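PDB 4Q68: uncharacterized protein from Bacteroides uniformis ATCC 8492, which probably cleaves the bond between N-acetylmuramoyl and L-alanine in peptidoglycan fragments, as a member of the NlpC/P60 amidase family. Local coordinates for residues I95-T108 with N228-K240. Residues are numbered along the deposited sequence; the frame is centred on the assembly and turned at random.
Sequences INNGVRNGFLQDVT and NKWTGIRVLRMKK
Arg234 and Asp106 form a salt bridge where the short strand 104-106 pairs antiparallel with the C-terminal strand 230-238 in the antiparallel sheet of this NlpC/P60-like fold. NH2 of Arg234 meets OD2 of Asp106 at 3.0 Å, on the syn side and 35° out of the carboxylate plane, while CD1 of Ile95 lies 3.5 Å above the centre of the guanidinium. Water links NH1 to Asn96 OD1, and another joins NE to Asp106 OD1, which also caps Gly109 N. Were Arg234 replaced by an alanine, the Asp106 carboxylate would probably lose its charged mate, and Ile95 CD1 the flat group it packs on. At Val235 the backbone N donates almost straight (173°) to Thr108 OG1, and its O accepts from both Val107 N and Thr108 N. Leu236 turns to the helix 91-100 side, its CD1 3.8 Å from Ile95 CG2. Arg237 exchanges two backbone bonds with Gln105; its CG is anti to the backbone N (chi1 -175°) and the chain bends at chi3, carrying the guanidinium over Val107 and to a salt bridge with Asp175. Beyond Met238, Lys239 N reaches Phe103 O from above the carbonyl plane, and Lys239 CB rests 3.6 Å from Gly102 O.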
loop_
_atom_site.group_PDB
_atom_site.type_symbol
_atom_site.label_atom_id
_atom_site.label_comp_id
_atom_site.label_asym_id
_atom_site.label_seq_id
_atom_site.Cartn_x
_atom_site.Cartn_y
_atom_site.Cartn_z
ATOM N N ILE A 95 -7.271 -1.038 1.037
ATOM C CA ILE A 95 -7.891 0.257 1.257
ATOM C C ILE A 95 -9.300 0.057 1.808
ATOM O O ILE A 95 -9.678 0.689 2.796
ATOM C CB ILE A 95 -7.923 1.059 -0.054
ATOM C CG1 ILE A 95 -6.507 1.474 -0.451
ATOM C CG2 ILE A 95 -8.857 2.287 0.088
ATOM C CD1 ILE A 95 -6.389 1.967 -1.881
ATOM N N ASN A 96 -10.092 -0.800 1.180
ATOM C CA ASN A 96 -11.461 -1.014 1.636
ATOM C C ASN A 96 -11.496 -1.487 3.081
ATOM O O ASN A 96 -12.352 -1.083 3.853
ATOM C CB ASN A 96 -12.178 -2.039 0.748
ATOM C CG ASN A 96 -12.407 -1.541 -0.652
ATOM O OD1 ASN A 96 -12.276 -0.356 -0.924
ATOM N ND2 ASN A 96 -12.735 -2.452 -1.549
ATOM N N ASN A 97 -10.567 -2.361 3.449
ATOM C CA ASN A 97 -10.470 -2.839 4.823
ATOM C C ASN A 97 -10.243 -1.680 5.798
ATOM O O ASN A 97 -10.882 -1.614 6.843
ATOM C CB ASN A 97 -9.336 -3.863 4.914
ATOM C CG ASN A 97 -9.106 -4.377 6.313
ATOM O OD1 ASN A 97 -9.967 -5.028 6.901
ATOM N ND2 ASN A 97 -7.932 -4.094 6.855
ATOM N N GLY A 98 -9.329 -0.780 5.466
ATOM C CA GLY A 98 -9.058 0.360 6.320
ATOM C C GLY A 98 -10.202 1.344 6.388
ATOM O O GLY A 98 -10.478 1.892 7.450
ATOM N N VAL A 99 -10.881 1.574 5.271
ATOM C CA VAL A 99 -12.037 2.462 5.264
ATOM C C VAL A 99 -13.167 1.848 6.096
ATOM O O VAL A 99 -13.728 2.503 6.987
ATOM C CB VAL A 99 -12.487 2.780 3.823
ATOM C CG1 VAL A 99 -13.828 3.502 3.823
ATOM C CG2 VAL A 99 -11.422 3.602 3.120
ATOM N N ARG A 100 -13.489 0.582 5.836
ATOM C CA ARG A 100 -14.580 -0.100 6.524
ATOM C C ARG A 100 -14.335 -0.144 8.031
ATOM O O ARG A 100 -15.256 0.003 8.820
ATOM C CB ARG A 100 -14.699 -1.531 5.982
ATOM C CG ARG A 100 -15.803 -2.359 6.596
ATOM C CD ARG A 100 -15.987 -3.708 5.907
ATOM N NE ARG A 100 -14.807 -4.572 6.004
ATOM C CZ ARG A 100 -13.904 -4.747 5.040
ATOM N NH1 ARG A 100 -14.001 -4.127 3.873
ATOM N NH2 ARG A 100 -12.879 -5.550 5.262
ATOM N N ASN A 101 -13.087 -0.361 8.435
ATOM C CA ASN A 101 -12.732 -0.539 9.835
ATOM C C ASN A 101 -12.215 0.732 10.503
ATOM O O ASN A 101 -11.772 0.700 11.655
ATOM C CB ASN A 101 -11.771 -1.719 9.966
ATOM C CG ASN A 101 -12.474 -3.033 9.711
ATOM O OD1 ASN A 101 -13.397 -3.386 10.435
ATOM N ND2 ASN A 101 -12.083 -3.739 8.677
ATOM N N GLY A 102 -12.356 1.860 9.826
ATOM C CA GLY A 102 -12.245 3.159 10.457
ATOM C C GLY A 102 -10.870 3.757 10.617
ATOM O O GLY A 102 -10.742 4.786 11.272
ATOM N N PHE A 103 -9.839 3.144 10.030
ATOM C CA PHE A 103 -8.481 3.652 10.203
ATOM C C PHE A 103 -7.850 4.258 8.953
ATOM O O PHE A 103 -6.715 4.722 9.021
ATOM C CB PHE A 103 -7.562 2.619 10.877
ATOM C CG PHE A 103 -7.379 1.332 10.097
ATOM C CD1 PHE A 103 -6.438 1.234 9.089
ATOM C CD2 PHE A 103 -8.131 0.210 10.397
ATOM C CE1 PHE A 103 -6.265 0.062 8.388
ATOM C CE2 PHE A 103 -7.948 -0.970 9.709
ATOM C CZ PHE A 103 -7.013 -1.038 8.697
ATOM N N LEU A 104 -8.583 4.280 7.838
ATOM C CA LEU A 104 -8.174 5.004 6.646
ATOM C C LEU A 104 -9.319 5.845 6.109
ATOM O O LEU A 104 -10.479 5.441 6.167
ATOM C CB LEU A 104 -7.759 4.071 5.507
ATOM C CG LEU A 104 -6.486 3.251 5.655
ATOM C CD1 LEU A 104 -6.315 2.370 4.426
ATOM C CD2 LEU A 104 -5.274 4.130 5.842
ATOM N N GLN A 105 -8.940 6.982 5.539
ATOM C CA GLN A 105 -9.816 7.801 4.708
ATOM C C GLN A 105 -9.302 7.766 3.282
ATOM O O GLN A 105 -8.103 7.827 3.043
ATOM C CB GLN A 105 -9.824 9.251 5.183
ATOM C CG GLN A 105 -10.536 9.450 6.475
ATOM C CD GLN A 105 -10.278 10.794 7.115
ATOM O OE1 GLN A 105 -9.278 11.451 6.838
ATOM N NE2 GLN A 105 -11.179 11.203 7.995
ATOM N N ASP A 106 -10.235 7.674 2.338
ATOM C CA ASP A 106 -9.936 7.676 0.913
ATOM C C ASP A 106 -9.974 9.130 0.442
ATOM O O ASP A 106 -11.026 9.697 0.157
ATOM C CB ASP A 106 -10.919 6.769 0.185
ATOM C CG ASP A 106 -10.581 6.581 -1.274
ATOM O OD1 ASP A 106 -9.829 7.428 -1.809
ATOM O OD2 ASP A 106 -11.042 5.570 -1.865
ATOM N N VAL A 107 -8.802 9.749 0.400
ATOM C CA VAL A 107 -8.690 11.171 0.091
ATOM C C VAL A 107 -8.984 11.440 -1.379
ATOM O O VAL A 107 -9.743 12.360 -1.698
ATOM C CB VAL A 107 -7.317 11.727 0.491
ATOM C CG1 VAL A 107 -7.206 13.194 0.181
ATOM C CG2 VAL A 107 -7.035 11.472 1.959
ATOM N N THR A 108 -8.399 10.664 -2.290
ATOM C CA THR A 108 -8.751 10.810 -3.699
ATOM C C THR A 108 -10.254 10.596 -3.926
ATOM O O THR A 108 -10.829 11.226 -4.814
ATOM C CB THR A 108 -7.900 9.895 -4.622
ATOM O OG1 THR A 108 -7.377 8.787 -3.881
ATOM C CG2 THR A 108 -6.743 10.656 -5.220
ATOM N N ASN A 228 5.931 4.094 -17.777
ATOM C CA ASN A 228 4.775 4.144 -18.662
ATOM C C ASN A 228 3.598 3.321 -18.158
ATOM O O ASN A 228 2.462 3.525 -18.598
ATOM C CB ASN A 228 5.147 3.737 -20.098
ATOM C CG ASN A 228 5.962 2.453 -20.168
ATOM O OD1 ASN A 228 5.955 1.636 -19.247
ATOM N ND2 ASN A 228 6.675 2.272 -21.274
ATOM N N LYS A 229 3.858 2.397 -17.232
ATOM C CA LYS A 229 2.772 1.603 -16.666
ATOM C C LYS A 229 2.079 2.277 -15.501
ATOM O O LYS A 229 0.973 1.899 -15.152
ATOM C CB LYS A 229 3.278 0.258 -16.206
ATOM C CG LYS A 229 3.749 -0.582 -17.361
ATOM C CD LYS A 229 4.124 -1.965 -16.915
ATOM C CE LYS A 229 4.730 -2.748 -18.067
ATOM N NZ LYS A 229 5.043 -4.119 -17.648
ATOM N N TRP A 230 2.724 3.261 -14.884
ATOM C CA TRP A 230 2.161 3.928 -13.722
ATOM C C TRP A 230 1.246 5.033 -14.189
ATOM O O TRP A 230 1.671 5.953 -14.847
ATOM C CB TRP A 230 3.283 4.443 -12.833
ATOM C CG TRP A 230 4.031 3.364 -12.145
ATOM C CD1 TRP A 230 3.797 2.020 -12.212
ATOM C CD2 TRP A 230 5.114 3.531 -11.239
ATOM N NE1 TRP A 230 4.658 1.349 -11.394
ATOM C CE2 TRP A 230 5.479 2.254 -10.780
ATOM C CE3 TRP A 230 5.806 4.636 -10.763
ATOM C CZ2 TRP A 230 6.515 2.058 -9.875
ATOM C CZ3 TRP A 230 6.823 4.433 -9.859
ATOM C CH2 TRP A 230 7.169 3.161 -9.426
ATOM N N THR A 231 -0.029 4.931 -13.859
ATOM C CA THR A 231 -1.030 5.798 -14.445
ATOM C C THR A 231 -1.449 6.955 -13.549
ATOM O O THR A 231 -2.082 7.894 -14.027
ATOM C CB THR A 231 -2.276 4.989 -14.806
ATOM O OG1 THR A 231 -2.701 4.296 -13.639
ATOM C CG2 THR A 231 -1.981 4.006 -15.923
ATOM N N GLY A 232 -1.140 6.883 -12.260
ATOM C CA GLY A 232 -1.675 7.858 -11.330
ATOM C C GLY A 232 -1.536 7.368 -9.918
ATOM O O GLY A 232 -0.741 6.457 -9.651
ATOM N N ILE A 233 -2.285 7.998 -9.009
ATOM C CA ILE A 233 -2.224 7.636 -7.595
ATOM C C ILE A 233 -3.597 7.633 -6.960
ATOM O O ILE A 233 -4.482 8.402 -7.340
ATOM C CB ILE A 233 -1.278 8.576 -6.775
ATOM C CG1 ILE A 233 -1.727 10.041 -6.829
ATOM C CG2 ILE A 233 0.157 8.412 -7.256
ATOM C CD1 ILE A 233 -0.903 10.976 -5.963
ATOM N N ARG A 234 -3.736 6.782 -5.952
ATOM C CA ARG A 234 -4.738 6.916 -4.915
ATOM C C ARG A 234 -4.025 7.457 -3.676
ATOM O O ARG A 234 -2.872 7.116 -3.415
ATOM C CB ARG A 234 -5.432 5.579 -4.616
ATOM C CG ARG A 234 -6.186 5.024 -5.814
ATOM C CD ARG A 234 -6.907 3.730 -5.544
ATOM N NE ARG A 234 -8.018 3.930 -4.618
ATOM C CZ ARG A 234 -8.865 2.983 -4.227
ATOM N NH1 ARG A 234 -8.719 1.735 -4.624
ATOM N NH2 ARG A 234 -9.868 3.276 -3.420
ATOM N N VAL A 235 -4.715 8.318 -2.939
ATOM C CA VAL A 235 -4.183 8.967 -1.754
ATOM C C VAL A 235 -5.074 8.586 -0.577
ATOM O O VAL A 235 -6.288 8.828 -0.606
ATOM C CB VAL A 235 -4.161 10.502 -1.922
ATOM C CG1 VAL A 235 -3.635 11.173 -0.668
ATOM C CG2 VAL A 235 -3.333 10.891 -3.136
ATOM N N LEU A 236 -4.461 7.955 0.421
ATOM C CA LEU A 236 -5.156 7.494 1.618
ATOM C C LEU A 236 -4.559 8.201 2.824
ATOM O O LEU A 236 -3.401 8.626 2.804
ATOM C CB LEU A 236 -5.017 5.982 1.817
ATOM C CG LEU A 236 -5.459 5.056 0.681
ATOM C CD1 LEU A 236 -6.819 5.437 0.122
ATOM C CD2 LEU A 236 -4.418 4.965 -0.431
ATOM N N ARG A 237 -5.332 8.314 3.898
ATOM C CA ARG A 237 -4.878 9.024 5.087
ATOM C C ARG A 237 -5.288 8.256 6.328
ATOM O O ARG A 237 -6.446 7.867 6.485
ATOM C CB ARG A 237 -5.470 10.428 5.094
ATOM C CG ARG A 237 -4.982 11.343 6.223
ATOM C CD ARG A 237 -5.447 12.771 6.028
ATOM N NE ARG A 237 -4.880 13.311 4.802
ATOM C CZ ARG A 237 -5.441 14.217 4.010
ATOM N NH1 ARG A 237 -6.612 14.780 4.300
ATOM N NH2 ARG A 237 -4.804 14.565 2.895
HETATM N N MSE A 238 -4.342 8.068 7.232
HETATM C CA MSE A 238 -4.628 7.482 8.539
HETATM C C MSE A 238 -5.734 8.234 9.251
HETATM O O MSE A 238 -5.752 9.472 9.246
HETATM C CB MSE A 238 -3.367 7.546 9.409
HETATM C CG MSE A 238 -3.545 6.968 10.791
HETATM SE SE MSE A 238 -2.003 7.118 11.933
HETATM C CE MSE A 238 -2.047 9.068 12.139
ATOM N N LYS A 239 -6.622 7.476 9.890
ATOM C CA LYS A 239 -7.619 8.026 10.786
ATOM C C LYS A 239 -7.399 7.341 12.133
ATOM O O LYS A 239 -7.508 6.128 12.244
ATOM C CB LYS A 239 -9.028 7.809 10.228
ATOM C CG LYS A 239 -10.135 8.435 11.061
ATOM C CD LYS A 239 -11.501 8.282 10.410
ATOM C CE LYS A 239 -12.594 8.900 11.275
ATOM N NZ LYS A 239 -13.962 8.546 10.800
ATOM N N LYS A 240 -7.066 8.153 13.124
ATOM C CA LYS A 240 -6.659 7.727 14.467
ATOM C C LYS A 240 -7.548 8.397 15.536
ATOM O O LYS A 240 -7.951 9.559 15.337
ATOM C CB LYS A 240 -5.178 8.137 14.664
ATOM C CG LYS A 240 -4.453 7.661 15.884
ATOM C CD LYS A 240 -3.021 8.193 15.901
ATOM C CE LYS A 240 -2.308 7.819 17.184
ATOM N NZ LYS A 240 -0.901 8.259 17.120
ATOM O OXT LYS A 240 -7.856 7.817 16.586
HETATM O O HOH W 1 -10.870 0.442 -3.290
HETATM O O HOH W 2 -7.661 11.469 9.339
HETATM O O HOH W 3 -8.256 14.643 6.726
HETATM O O HOH W 4 -8.843 6.602 -4.095
#